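Local coordinates for protein GH62 arabinofuranosidase (Podospora anserina, PDB 4N4B) that probably trims terminal alpha-L-arabinofuranose units from plant xylan as a secreted family 62 glycoside hydrolase that binds calcium in a five-bladed beta-propeller, at residues Asp238-Phe243 with Thr280-His285; Met308-Asp313 with Leu323-Gly328; Thr24-Thr29 with Asn264-Ser269; Ala217-Ser222 with Leu229-Ala234. One frame throughout, in Å; residues are numbered along the deposited sequence.

Interaction 1 of 4, residues Asp238-Phe243 with Thr280-His285. With CA (calcium ion), chain B.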
loop_
_atom_site.group_PDB
_atom_site.type_symbol
_atom_site.label_atom_id
_atom_site.label_comp_id
_atom_site.label_asym_id
_atom_site.label_seq_id
_atom_site.Cartn_x
_atom_site.Cartn_y
_atom_site.Cartn_z
ATOM N N ASP A 238 21.725 -3.553 -4.925
ATOM C CA ASP A 238 22.014 -2.268 -5.549
ATOM C C ASP A 238 21.465 -1.049 -4.840
ATOM O O ASP A 238 21.617 0.065 -5.337
ATOM C CB ASP A 238 21.520 -2.278 -6.983
ATOM C CG ASP A 238 19.982 -2.564 -7.130
ATOM O OD1 ASP A 238 19.246 -2.582 -6.136
ATOM O OD2 ASP A 238 19.606 -2.721 -8.304
ATOM N N GLY A 239 20.721 -1.251 -3.737
ATOM C CA GLY A 239 20.202 -0.134 -3.012
ATOM C C GLY A 239 18.801 0.272 -3.435
ATOM O O GLY A 239 18.240 1.141 -2.780
ATOM N N HIS A 240 18.315 -0.276 -4.500
ATOM C CA HIS A 240 16.984 0.177 -5.023
ATOM C C HIS A 240 15.887 -0.732 -4.557
ATOM O O HIS A 240 16.013 -1.911 -4.250
ATOM C CB HIS A 240 17.027 0.133 -6.559
ATOM C CG HIS A 240 17.978 1.147 -7.116
ATOM N ND1 HIS A 240 19.114 0.823 -7.844
ATOM C CD2 HIS A 240 17.975 2.478 -6.969
ATOM C CE1 HIS A 240 19.735 1.927 -8.166
ATOM N NE2 HIS A 240 19.109 2.937 -7.614
ATOM N N ARG A 241 14.699 -0.125 -4.420
ATOM C CA ARG A 241 13.508 -0.794 -3.935
ATOM C C ARG A 241 12.928 -1.736 -4.993
ATOM O O ARG A 241 13.000 -1.479 -6.208
ATOM C CB ARG A 241 12.474 0.240 -3.565
ATOM C CG ARG A 241 12.896 1.292 -2.546
ATOM C CD ARG A 241 13.491 0.649 -1.307
ATOM N NE ARG A 241 13.778 1.648 -0.285
ATOM C CZ ARG A 241 13.040 1.905 0.787
ATOM N NH1 ARG A 241 11.824 1.355 0.917
ATOM N NH2 ARG A 241 13.490 2.806 1.676
ATOM N N TRP A 242 12.356 -2.835 -4.538
ATOM C CA TRP A 242 11.707 -3.804 -5.369
ATOM C C TRP A 242 10.678 -4.573 -4.557
ATOM O O TRP A 242 10.628 -4.450 -3.326
ATOM C CB TRP A 242 12.718 -4.758 -6.001
ATOM C CG TRP A 242 13.526 -5.624 -5.102
ATOM C CD1 TRP A 242 14.418 -5.191 -4.132
ATOM C CD2 TRP A 242 13.406 -7.029 -4.955
ATOM N NE1 TRP A 242 14.964 -6.300 -3.501
ATOM C CE2 TRP A 242 14.362 -7.433 -3.999
ATOM C CE3 TRP A 242 12.669 -8.013 -5.616
ATOM C CZ2 TRP A 242 14.530 -8.764 -3.631
ATOM C CZ3 TRP A 242 12.899 -9.346 -5.313
ATOM C CH2 TRP A 242 13.824 -9.705 -4.309
ATOM N N PHE A 243 9.875 -5.383 -5.225
ATOM C CA PHE A 243 8.811 -6.170 -4.593
ATOM C C PHE A 243 9.090 -7.676 -4.732
ATOM O O PHE A 243 9.377 -8.200 -5.820
ATOM C CB PHE A 243 7.435 -5.834 -5.193
ATOM C CG PHE A 243 6.875 -4.596 -4.582
ATOM C CD1 PHE A 243 6.181 -4.578 -3.373
ATOM C CD2 PHE A 243 7.124 -3.389 -5.232
ATOM C CE1 PHE A 243 5.715 -3.348 -2.859
ATOM C CE2 PHE A 243 6.662 -2.225 -4.676
ATOM C CZ PHE A 243 6.020 -2.213 -3.480
ATOM N N THR A 280 12.966 5.960 -13.119
ATOM C CA THR A 280 13.237 5.394 -11.817
ATOM C C THR A 280 13.894 4.014 -11.980
ATOM O O THR A 280 13.633 3.356 -12.912
ATOM C CB THR A 280 11.916 5.328 -10.970
ATOM O OG1 THR A 280 12.227 4.869 -9.678
ATOM C CG2 THR A 280 10.873 4.412 -11.591
ATOM N N LYS A 281 14.721 3.634 -11.015
ATOM C CA LYS A 281 15.222 2.274 -10.850
ATOM C C LYS A 281 14.481 1.608 -9.689
ATOM O O LYS A 281 14.202 0.414 -9.829
ATOM C CB LYS A 281 16.731 2.213 -10.606
ATOM C CG LYS A 281 17.444 2.495 -11.876
ATOM C CD LYS A 281 18.984 2.345 -11.682
ATOM C CE LYS A 281 19.724 2.814 -12.931
ATOM N NZ LYS A 281 20.987 3.540 -12.599
ATOM N N SER A 282 14.153 2.339 -8.667
ATOM C CA SER A 282 13.307 1.782 -7.545
ATOM C C SER A 282 11.898 1.574 -8.089
ATOM O O SER A 282 11.299 2.450 -8.697
ATOM C CB SER A 282 13.312 2.736 -6.408
ATOM O OG SER A 282 14.496 2.543 -5.611
ATOM N N ILE A 283 11.293 0.449 -7.695
ATOM C CA ILE A 283 9.826 0.204 -7.797
ATOM C C ILE A 283 9.364 0.038 -6.385
ATOM O O ILE A 283 9.735 -0.908 -5.697
ATOM C CB ILE A 283 9.537 -1.054 -8.649
ATOM C CG1 ILE A 283 10.284 -1.099 -9.980
ATOM C CG2 ILE A 283 8.034 -1.160 -8.795
ATOM C CD1 ILE A 283 9.887 -0.018 -10.950
ATOM N N SER A 284 8.708 1.033 -5.874
ATOM C CA SER A 284 8.472 1.139 -4.432
ATOM C C SER A 284 6.964 1.317 -4.130
ATOM O O SER A 284 6.178 1.455 -5.004
ATOM C CB SER A 284 9.357 2.295 -3.890
ATOM O OG SER A 284 9.283 2.502 -2.517
ATOM N N HIS A 285 6.663 1.351 -2.838
ATOM C CA HIS A 285 5.344 1.323 -2.213
ATOM C C HIS A 285 4.205 1.685 -3.165
ATOM O O HIS A 285 4.050 2.780 -3.542
ATOM C CB HIS A 285 5.327 2.291 -0.999
ATOM C CG HIS A 285 4.234 2.019 -0.007
ATOM N ND1 HIS A 285 4.378 2.198 1.344
ATOM C CD2 HIS A 285 2.945 1.668 -0.196
ATOM C CE1 HIS A 285 3.244 1.894 1.942
ATOM N NE2 HIS A 285 2.361 1.552 1.030
HETATM CA CA CA B . 0.279 0.839 1.265
HETATM O O HOH W 1 14.351 -2.008 -8.572
HETATM O O HOH W 2 0.004 1.082 -0.895
HETATM O O HOH W 3 0.932 -1.081 0.758
HETATM O O HOH W 4 -1.807 0.391 1.368
HETATM O O HOH W 5 -0.297 2.962 1.469
HETATM O O HOH W 6 0.592 0.627 3.213
#
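The carbonyl oxygen Arg-241 O is gripped twice. Ile-283 N donates to Arg-241 O at 3.0 Å, from well above the carbonyl plane. Water 1 donates to Arg-241 O at 2.8 Å and also to Lys-281 O. The return bond uses a side chain: Arg-241 N reaches Ser-282 OG at 2.9 Å, nearly straight (165°). Ser-282 OG lies beside its own backbone N (chi1 -83°), which turns it to this N-H. The aliphatic part of Lys-281 lies over the His-240 ring, with Lys-281 CB 3.7 Å from the ring centroid, a CH-pi contact. With an alanine in place of this histidine, the Lys-281 chain would probably lose the ring face under it and be freer to swing. The contact joins one propeller blade, at strand 241-248, to the loop entering strand 286-288 of the next sheet. Arg-241 CB packs on Ser-284 CB, while its guanidinium runs on to Glu-233 and Glu-216. The Phe-243 ring points its edge at the backbone, CZ lying 3.7 Å from His-285 N. Beyond, His-285 NE2 binds the calcium ion at 2.2 Å, and five waters complete the site.

Interaction 2 of 4, residues Met308-Asp313 with Leu323-Gly328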
loop_
_atom_site.group_PDB
_atom_site.type_symbol
_atom_site.label_atom_id
_atom_site.label_comp_id
_atom_site.label_asym_id
_atom_site.label_seq_id
_atom_site.Cartn_x
_atom_site.Cartn_y
_atom_site.Cartn_z
ATOM N N MET A 308 -0.237 0.885 -9.191
ATOM C CA MET A 308 0.239 2.242 -9.022
ATOM C C MET A 308 1.388 2.177 -8.062
ATOM O O MET A 308 1.237 1.595 -6.992
ATOM C CB MET A 308 -0.881 3.127 -8.515
ATOM C CG MET A 308 -0.580 4.591 -8.764
ATOM S SD MET A 308 -1.836 5.667 -8.073
ATOM C CE MET A 308 -1.577 7.170 -8.943
ATOM N N TYR A 309 2.515 2.798 -8.396
ATOM C CA TYR A 309 3.732 2.717 -7.577
ATOM C C TYR A 309 4.402 4.027 -7.488
ATOM O O TYR A 309 4.159 4.967 -8.234
ATOM C CB TYR A 309 4.636 1.618 -8.105
ATOM C CG TYR A 309 5.412 2.077 -9.350
ATOM C CD1 TYR A 309 4.841 2.138 -10.613
ATOM C CD2 TYR A 309 6.745 2.464 -9.253
ATOM C CE1 TYR A 309 5.535 2.542 -11.732
ATOM C CE2 TYR A 309 7.471 2.832 -10.372
ATOM C CZ TYR A 309 6.831 2.868 -11.589
ATOM O OH TYR A 309 7.622 3.240 -12.713
ATOM N N GLN A 310 5.356 4.109 -6.570
ATOM C CA GLN A 310 6.224 5.290 -6.432
ATOM C C GLN A 310 7.639 4.964 -6.923
ATOM O O GLN A 310 8.188 3.892 -6.664
ATOM C CB GLN A 310 6.244 5.793 -4.996
ATOM C CG GLN A 310 6.863 4.875 -4.000
ATOM C CD GLN A 310 6.850 5.446 -2.605
ATOM O OE1 GLN A 310 6.011 6.227 -2.206
ATOM N NE2 GLN A 310 7.825 4.987 -1.789
ATOM N N GLY A 311 8.152 5.974 -7.560
ATOM C CA GLY A 311 9.500 5.941 -8.039
ATOM C C GLY A 311 10.191 7.300 -7.878
ATOM O O GLY A 311 9.603 8.208 -7.531
ATOM N N MET A 312 11.458 7.344 -8.219
ATOM C CA MET A 312 12.222 8.570 -8.149
ATOM C C MET A 312 13.459 8.492 -9.045
ATOM O O MET A 312 13.990 7.465 -9.326
ATOM C CB MET A 312 12.659 8.908 -6.712
ATOM C CG MET A 312 13.501 7.851 -6.100
ATOM S SD MET A 312 14.190 8.318 -4.499
ATOM C CE MET A 312 15.803 8.876 -5.086
ATOM N N ASP A 313 13.900 9.677 -9.414
ATOM C CA ASP A 313 15.156 9.816 -10.166
ATOM C C ASP A 313 16.270 9.074 -9.441
ATOM O O ASP A 313 16.541 9.376 -8.368
ATOM C CB ASP A 313 15.496 11.290 -10.307
ATOM C CG ASP A 313 16.782 11.557 -11.147
ATOM O OD1 ASP A 313 17.597 10.723 -11.317
ATOM O OD2 ASP A 313 16.896 12.691 -11.544
ATOM N N LEU A 323 13.063 13.221 -0.520
ATOM C CA LEU A 323 13.284 12.616 -1.832
ATOM C C LEU A 323 12.117 12.820 -2.758
ATOM O O LEU A 323 10.936 12.938 -2.328
ATOM C CB LEU A 323 13.544 11.117 -1.696
ATOM C CG LEU A 323 14.862 10.718 -1.026
ATOM C CD1 LEU A 323 14.843 9.182 -0.794
ATOM C CD2 LEU A 323 16.052 11.108 -1.815
ATOM N N PRO A 324 12.390 12.970 -4.038
ATOM C CA PRO A 324 11.392 13.404 -5.015
ATOM C C PRO A 324 10.555 12.242 -5.593
ATOM O O PRO A 324 10.544 11.945 -6.782
ATOM C CB PRO A 324 12.285 14.072 -6.109
ATOM C CG PRO A 324 13.471 13.278 -6.071
ATOM C CD PRO A 324 13.751 12.947 -4.629
ATOM N N TRP A 325 9.828 11.608 -4.711
ATOM C CA TRP A 325 8.954 10.519 -5.092
ATOM C C TRP A 325 7.766 11.010 -5.936
ATOM O O TRP A 325 7.188 11.993 -5.640
ATOM C CB TRP A 325 8.421 9.761 -3.848
ATOM C CG TRP A 325 9.408 9.053 -3.042
ATOM C CD1 TRP A 325 9.955 9.495 -1.908
ATOM C CD2 TRP A 325 10.054 7.817 -3.346
ATOM N NE1 TRP A 325 10.854 8.612 -1.426
ATOM C CE2 TRP A 325 10.965 7.575 -2.307
ATOM C CE3 TRP A 325 9.929 6.875 -4.371
ATOM C CZ2 TRP A 325 11.725 6.440 -2.247
ATOM C CZ3 TRP A 325 10.698 5.748 -4.330
ATOM C CH2 TRP A 325 11.585 5.527 -3.259
ATOM N N ARG A 326 7.504 10.261 -7.006
ATOM C CA ARG A 326 6.426 10.478 -7.942
ATOM C C ARG A 326 5.724 9.148 -8.203
ATOM O O ARG A 326 6.297 8.145 -8.087
ATOM C CB ARG A 326 6.958 11.040 -9.294
ATOM C CG ARG A 326 7.924 12.234 -9.238
ATOM C CD ARG A 326 7.216 13.486 -8.723
ATOM N NE ARG A 326 8.120 14.627 -8.602
ATOM C CZ ARG A 326 8.612 15.079 -7.469
ATOM N NH1 ARG A 326 8.313 14.542 -6.329
ATOM N NH2 ARG A 326 9.380 16.143 -7.474
ATOM N N LEU A 327 4.475 9.249 -8.613
ATOM C CA LEU A 327 3.657 8.057 -8.873
ATOM C C LEU A 327 3.464 7.813 -10.355
ATOM O O LEU A 327 3.228 8.690 -11.091
ATOM C CB LEU A 327 2.259 8.136 -8.194
ATOM C CG LEU A 327 2.194 8.524 -6.710
ATOM C CD1 LEU A 327 0.733 8.515 -6.226
ATOM C CD2 LEU A 327 3.072 7.568 -5.890
ATOM N N GLY A 328 3.570 6.548 -10.712
ATOM C CA GLY A 328 3.241 6.034 -12.013
ATOM C C GLY A 328 2.489 4.728 -11.890
ATOM O O GLY A 328 2.088 4.314 -10.811
HETATM O O HOH W 7 12.101 12.007 -9.062
#
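The Trp-325 indole is held between two side chains from Met-308-Asp-313. Met-312 SD sits over one face, 3.9 Å from the centroid of the six-membered ring, a Met-aromatic contact. The Gln-310 amide stacks on the opposite face, its plane 22° from the ring. Both chains have CG between the backbone N and the carbonyl carbon (chi1 59° and 66°), which brings both to the indole. Leu-323 CD1 touches Met-312 SD at 3.9 Å. Further along, Leu-327 CD2 packs on Gln-310 CB at 3.7 Å. The backbones form an antiparallel pair with four hydrogen bonds. Tyr-309 with Gly-328 and Gly-311 with Arg-326 are hydrogen-bonded pairs; Gln-310 with Leu-327 is non-hydrogen-bonded. At the polar edge, water 7 accepts from Asp-313 N and donates to Pro-324 O at 2.8 Å. Arg-326 NH1 bonds Trp-325 O and Ala-45 O. Gln-310 OE1 takes the N-H of Asp-49. Strand 306-311 lies between strands 326-332 and 286-288 in a mixed sheet, with strand 46-55 packed against Met-308, Gln-310, Trp-325 and Leu-327.

Interaction 3 of 4, residues Thr24-Thr29 with Asn264-Ser269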
loop_
_atom_site.group_PDB
_atom_site.type_symbol
_atom_site.label_atom_id
_atom_site.label_comp_id
_atom_site.label_asym_id
_atom_site.label_seq_id
_atom_site.Cartn_x
_atom_site.Cartn_y
_atom_site.Cartn_z
ATOM N N THR A 24 4.636 -17.563 -12.423
ATOM C CA THR A 24 5.779 -17.561 -11.546
ATOM C C THR A 24 6.868 -16.499 -11.918
ATOM O O THR A 24 7.618 -16.060 -11.030
ATOM C CB THR A 24 6.384 -18.972 -11.422
ATOM O OG1 THR A 24 6.846 -19.367 -12.699
ATOM C CG2 THR A 24 5.313 -19.949 -11.017
ATOM N N THR A 25 6.922 -16.058 -13.202
ATOM C CA THR A 25 7.780 -14.881 -13.612
ATOM C C THR A 25 6.832 -13.782 -14.109
ATOM O O THR A 25 5.755 -13.965 -14.655
ATOM C CB THR A 25 8.801 -15.219 -14.708
ATOM O OG1 THR A 25 8.194 -15.192 -16.035
ATOM C CG2 THR A 25 9.604 -16.451 -14.385
ATOM N N TRP A 26 7.295 -12.553 -13.864
ATOM C CA TRP A 26 6.478 -11.369 -14.097
ATOM C C TRP A 26 7.223 -10.385 -15.010
ATOM O O TRP A 26 8.417 -10.206 -14.882
ATOM C CB TRP A 26 6.242 -10.636 -12.717
ATOM C CG TRP A 26 5.301 -11.432 -11.831
ATOM C CD1 TRP A 26 5.584 -12.628 -11.260
ATOM C CD2 TRP A 26 3.920 -11.177 -11.629
ATOM N NE1 TRP A 26 4.464 -13.100 -10.636
ATOM C CE2 TRP A 26 3.428 -12.268 -10.844
ATOM C CE3 TRP A 26 3.056 -10.160 -11.998
ATOM C CZ2 TRP A 26 2.099 -12.346 -10.454
ATOM C CZ3 TRP A 26 1.758 -10.215 -11.577
ATOM C CH2 TRP A 26 1.263 -11.366 -10.863
ATOM N N GLN A 27 6.427 -9.718 -15.838
ATOM C CA GLN A 27 6.912 -8.667 -16.744
ATOM C C GLN A 27 5.940 -7.527 -16.768
ATOM O O GLN A 27 4.720 -7.738 -16.764
ATOM C CB GLN A 27 7.115 -9.198 -18.177
ATOM C CG GLN A 27 7.993 -10.458 -18.311
ATOM C CD GLN A 27 9.453 -10.317 -17.919
ATOM O OE1 GLN A 27 10.149 -11.267 -17.516
ATOM N NE2 GLN A 27 9.902 -9.123 -17.979
ATOM N N TRP A 28 6.464 -6.300 -16.843
ATOM C CA TRP A 28 5.700 -5.053 -16.750
ATOM C C TRP A 28 6.066 -4.014 -17.761
ATOM O O TRP A 28 7.218 -3.954 -18.173
ATOM C CB TRP A 28 5.887 -4.471 -15.373
ATOM C CG TRP A 28 5.591 -5.303 -14.206
ATOM C CD1 TRP A 28 6.500 -6.068 -13.549
ATOM C CD2 TRP A 28 4.355 -5.421 -13.488
ATOM N NE1 TRP A 28 5.892 -6.731 -12.493
ATOM C CE2 TRP A 28 4.595 -6.281 -12.396
ATOM C CE3 TRP A 28 3.075 -4.825 -13.640
ATOM C CZ2 TRP A 28 3.576 -6.601 -11.497
ATOM C CZ3 TRP A 28 2.097 -5.110 -12.720
ATOM C CH2 TRP A 28 2.374 -6.030 -11.690
ATOM N N THR A 29 5.118 -3.175 -18.077
ATOM C CA THR A 29 5.345 -1.921 -18.809
ATOM C C THR A 29 4.992 -0.779 -17.860
ATOM O O THR A 29 3.866 -0.773 -17.270
ATOM C CB THR A 29 4.379 -1.867 -20.002
ATOM O OG1 THR A 29 4.911 -2.751 -21.008
ATOM C CG2 THR A 29 4.241 -0.433 -20.569
ATOM N N ASN A 264 14.231 -13.328 -10.028
ATOM C CA ASN A 264 12.865 -13.582 -10.360
ATOM C C ASN A 264 11.945 -12.787 -9.430
ATOM O O ASN A 264 11.415 -13.303 -8.480
ATOM C CB ASN A 264 12.475 -15.036 -10.224
ATOM C CG ASN A 264 11.088 -15.290 -10.733
ATOM O OD1 ASN A 264 10.620 -14.716 -11.727
ATOM N ND2 ASN A 264 10.396 -16.133 -10.047
ATOM N N PRO A 265 11.861 -11.468 -9.686
ATOM C CA PRO A 265 11.205 -10.536 -8.794
ATOM C C PRO A 265 9.761 -10.387 -9.158
ATOM O O PRO A 265 9.323 -10.597 -10.244
ATOM C CB PRO A 265 11.923 -9.226 -9.009
ATOM C CG PRO A 265 12.341 -9.285 -10.448
ATOM C CD PRO A 265 12.664 -10.726 -10.712
ATOM N N TRP A 266 8.965 -9.967 -8.182
ATOM C CA TRP A 266 7.632 -9.496 -8.536
ATOM C C TRP A 266 7.633 -8.228 -9.410
ATOM O O TRP A 266 7.107 -8.249 -10.502
ATOM C CB TRP A 266 6.669 -9.374 -7.324
ATOM C CG TRP A 266 5.212 -9.269 -7.736
ATOM C CD1 TRP A 266 4.428 -10.310 -8.132
ATOM C CD2 TRP A 266 4.353 -8.117 -7.776
ATOM N NE1 TRP A 266 3.184 -9.908 -8.439
ATOM C CE2 TRP A 266 3.085 -8.545 -8.257
ATOM C CE3 TRP A 266 4.536 -6.760 -7.559
ATOM C CZ2 TRP A 266 2.056 -7.686 -8.467
ATOM C CZ3 TRP A 266 3.524 -5.898 -7.727
ATOM C CH2 TRP A 266 2.261 -6.340 -8.157
ATOM N N ALA A 267 8.354 -7.225 -8.929
ATOM C CA ALA A 267 8.567 -5.987 -9.729
ATOM C C ALA A 267 9.876 -5.373 -9.270
ATOM O O ALA A 267 10.142 -5.199 -8.083
ATOM C CB ALA A 267 7.425 -4.983 -9.568
ATOM N N ARG A 268 10.736 -5.070 -10.284
ATOM C CA ARG A 268 12.081 -4.595 -10.031
ATOM C C ARG A 268 12.543 -3.954 -11.339
ATOM O O ARG A 268 11.993 -4.195 -12.373
ATOM C CB ARG A 268 12.996 -5.762 -9.578
ATOM C CG ARG A 268 14.396 -5.399 -9.185
ATOM C CD ARG A 268 15.135 -6.524 -8.361
ATOM N NE ARG A 268 16.484 -6.097 -8.029
ATOM C CZ ARG A 268 17.524 -6.285 -8.871
ATOM N NH1 ARG A 268 17.428 -6.998 -9.941
ATOM N NH2 ARG A 268 18.648 -5.682 -8.586
ATOM N N SER A 269 13.662 -3.237 -11.252
ATOM C CA SER A 269 14.230 -2.629 -12.462
ATOM C C SER A 269 14.428 -3.631 -13.578
ATOM O O SER A 269 14.331 -3.280 -14.752
ATOM C CB SER A 269 15.543 -1.961 -12.209
ATOM O OG SER A 269 16.504 -2.842 -11.732
HETATM O O HOH W 8 9.772 -12.212 -12.385
#
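Trp-266 turns its CG away from the backbone N (chi1 -164°), which carries its indole to the rings of Trp-26 and Trp-28. Trp-26 and Trp-28 have CG beside their own backbone N, which lays both rings against Trp-266. Trp-266 NE1 comes over the face of Trp-26, 3.3 Å from its CZ2. The two planes meet obliquely, at 49°. Trp-28 instead sends its edge to the face of Trp-266, with planes at 70° and Trp-28 CH2 3.5 Å from Trp-266 CH2. The Trp-28 N-H is used as well: NE1 donates to Trp-266 O at 2.8 Å, in the carbonyl plane and in the plane of its own ring. Asn-271 ND2 gives that oxygen a second bond. A serine in place of Trp-26 would probably leave the NE1 edge of Trp-266 without its cover and open a gap beside His-332, which stacks on Trp-26. At the far end Asn-264 ND2 donates to Thr-24 O at 2.9 Å. Thr-25 CG2 touches Asn-264 OD1 at 3.3 Å. Water 8 accepts from Trp-26 N at 2.9 Å and lies close to Asn-264 OD1 and Pro-265 O. Trp-266 and Ala-267 both face Phe-243 in a classic beta bulge. The tryptophans form an aromatic cluster where strand 28-30, from the start of the chain, joins C-terminal strand 326-332 in one sheet. This closes the ring of blades, the Velcro arrangement of beta-propellers.

Interaction 4 of 4, residues Ala217-Ser222 with Leu229-Ala234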
loop_
_atom_site.group_PDB
_atom_site.type_symbol
_atom_site.label_atom_id
_atom_site.label_comp_id
_atom_site.label_asym_id
_atom_site.label_seq_id
_atom_site.Cartn_x
_atom_site.Cartn_y
_atom_site.Cartn_z
ATOM N N ALA A 217 5.732 -1.922 3.353
ATOM C CA ALA A 217 4.773 -1.740 2.231
ATOM C C ALA A 217 4.070 -3.000 1.818
ATOM O O ALA A 217 3.973 -3.356 0.642
ATOM C CB ALA A 217 5.480 -1.062 1.099
ATOM N N ALA A 218 3.633 -3.808 2.790
ATOM C CA ALA A 218 2.912 -5.044 2.470
ATOM C C ALA A 218 1.590 -4.750 1.770
ATOM O O ALA A 218 0.900 -3.755 2.075
ATOM C CB ALA A 218 2.706 -5.859 3.710
ATOM N N CYS A 219 1.239 -5.666 0.873
ATOM C CA CYS A 219 -0.108 -5.834 0.337
ATOM C C CYS A 219 -0.553 -7.284 0.490
ATOM O O CYS A 219 0.268 -8.171 0.250
ATOM C CB CYS A 219 -0.264 -5.487 -1.141
ATOM S SG CYS A 219 0.350 -3.856 -1.686
ATOM N N VAL A 220 -1.769 -7.506 0.944
ATOM C CA VAL A 220 -2.361 -8.895 1.010
ATOM C C VAL A 220 -3.684 -8.849 0.249
ATOM O O VAL A 220 -4.570 -8.098 0.664
ATOM C CB VAL A 220 -2.498 -9.379 2.447
ATOM C CG1 VAL A 220 -2.916 -10.841 2.392
ATOM C CG2 VAL A 220 -1.148 -9.150 3.193
ATOM N N TYR A 221 -3.770 -9.638 -0.801
ATOM C CA TYR A 221 -4.948 -9.676 -1.650
ATOM C C TYR A 221 -5.561 -11.071 -1.695
ATOM O O TYR A 221 -4.844 -12.048 -1.578
ATOM C CB TYR A 221 -4.581 -9.268 -3.048
ATOM C CG TYR A 221 -4.086 -7.861 -3.236
ATOM C CD1 TYR A 221 -4.959 -6.845 -3.058
ATOM C CD2 TYR A 221 -2.766 -7.602 -3.542
ATOM C CE1 TYR A 221 -4.601 -5.529 -3.179
ATOM C CE2 TYR A 221 -2.360 -6.240 -3.703
ATOM C CZ TYR A 221 -3.282 -5.245 -3.535
ATOM O OH TYR A 221 -2.921 -3.916 -3.696
ATOM N N SER A 222 -6.843 -11.093 -1.937
ATOM C CA SER A 222 -7.505 -12.346 -2.285
ATOM C C SER A 222 -7.614 -12.473 -3.781
ATOM O O SER A 222 -7.622 -11.534 -4.566
ATOM C CB SER A 222 -8.883 -12.433 -1.656
ATOM O OG SER A 222 -9.795 -11.478 -2.114
ATOM N N LEU A 229 -2.453 -13.558 -2.084
ATOM C CA LEU A 229 -1.153 -13.012 -2.647
ATOM C C LEU A 229 -0.587 -12.014 -1.620
ATOM O O LEU A 229 -1.317 -11.071 -1.275
ATOM C CB LEU A 229 -1.415 -12.336 -3.985
ATOM C CG LEU A 229 -0.249 -11.623 -4.671
ATOM C CD1 LEU A 229 0.844 -12.611 -4.997
ATOM C CD2 LEU A 229 -0.755 -10.770 -5.850
ATOM N N LEU A 230 0.653 -12.176 -1.266
ATOM C CA LEU A 230 1.358 -11.283 -0.369
ATOM C C LEU A 230 2.463 -10.684 -1.206
ATOM O O LEU A 230 3.288 -11.338 -1.831
ATOM C CB LEU A 230 1.986 -12.083 0.801
ATOM C CG LEU A 230 2.995 -11.313 1.655
ATOM C CD1 LEU A 230 2.324 -10.241 2.444
ATOM C CD2 LEU A 230 3.657 -12.258 2.632
ATOM N N LEU A 231 2.517 -9.344 -1.152
ATOM C CA LEU A 231 3.632 -8.506 -1.690
ATOM C C LEU A 231 4.273 -7.740 -0.562
ATOM O O LEU A 231 3.616 -7.186 0.335
ATOM C CB LEU A 231 3.041 -7.445 -2.659
ATOM C CG LEU A 231 2.146 -7.968 -3.781
ATOM C CD1 LEU A 231 1.649 -6.802 -4.616
ATOM C CD2 LEU A 231 2.802 -9.029 -4.635
ATOM N N VAL A 232 5.612 -7.714 -0.548
ATOM C CA VAL A 232 6.395 -6.915 0.366
ATOM C C VAL A 232 7.546 -6.247 -0.344
ATOM O O VAL A 232 8.157 -6.833 -1.206
ATOM C CB VAL A 232 6.931 -7.841 1.561
ATOM C CG1 VAL A 232 7.611 -6.926 2.569
ATOM C CG2 VAL A 232 5.752 -8.548 2.270
ATOM N N GLU A 233 7.789 -4.964 0.039
ATOM C CA GLU A 233 8.895 -4.199 -0.532
ATOM C C GLU A 233 10.194 -4.598 0.181
ATOM O O GLU A 233 10.241 -4.748 1.406
ATOM C CB GLU A 233 8.571 -2.728 -0.386
ATOM C CG GLU A 233 9.592 -1.824 -1.095
ATOM C CD GLU A 233 9.305 -0.359 -1.028
ATOM O OE1 GLU A 233 8.148 0.036 -0.743
ATOM O OE2 GLU A 233 10.267 0.446 -1.265
ATOM N N ALA A 234 11.225 -4.638 -0.652
ATOM C CA ALA A 234 12.574 -4.961 -0.228
ATOM C C ALA A 234 13.578 -3.945 -0.775
ATOM O O ALA A 234 13.248 -3.130 -1.651
ATOM C CB ALA A 234 12.888 -6.358 -0.713
#
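Val-220 CG2 meets Leu-230 CD1 at 3.7 Å on one face of the strand pair. Leu-230 CD1 also lies against Cys-219 O. On the other face Leu-231 CD1 comes to the edge of the Tyr-221 ring, near its plane and 4.1 Å from CE2. Cys-219 CB and Leu-231 CB stand side by side there at the same spacing. At the end of the contact Ala-217 CB packs on Glu-233, 3.4 Å from OE1. Glu-233 has CG anti to its backbone N (chi1 -174°) and an extended chain, which brings the carboxylate alongside the Ala-217 methyl. Between the side chains runs regular antiparallel pairing. Cys-219 and Leu-231 form one hydrogen-bonded pair, with Cys-219 N to Leu-231 O at 2.9 Å. Tyr-221 and Leu-229 form the next, and Val-220 with Leu-230 is the non-hydrogen-bonded pair between them. The two strands are the hairpin 216-222 and 228-235, the first two strands of a four-stranded propeller blade, which strand 241-248 continues beyond 228-235. Farther out, Trp-167 of the neighbouring blade meets the Tyr-221 ring edge-to-face and donates its NE1 to Val-220 O, while Tyr-221 OH is fixed by the backbone N of Ile-288. Glu-233 OE2 is held by Ser-284 OG and the Arg-241 guanidinium, and OE1 accepts from His-285 N, next to the calcium site.

Interaction 1 is the hub. Ser-284 OG is 2.6 Å from Glu-233 OE2 of interaction 4 and 3.0 Å from Gln-310 NE2 of interaction 2. The 264-269 loop of interaction 3 bonds to strand 241-248 at a beta bulge, with Phe-243 N 2.9 Å from Ala-267 O, and Asp-238 OD2 forms a salt bridge to Arg-268 NH2 at 3.1 Å. Interactions 3 and 4 touch through Trp-266 CD2 and Leu-231 CD2, 3.6 Å apart. Interactions 2 and 4 do not meet. His-285 carries the calcium ion. The nearest side-chain atoms of Ala-217, Gln-310 and Trp-266 lie about 6, 9 and 12 Å from the calcium ion. A molecule probably from the crystallisation liquor, hydrogen-bonded to His-285 ND1, may mark the pocket beside Ala-217 and Gln-310.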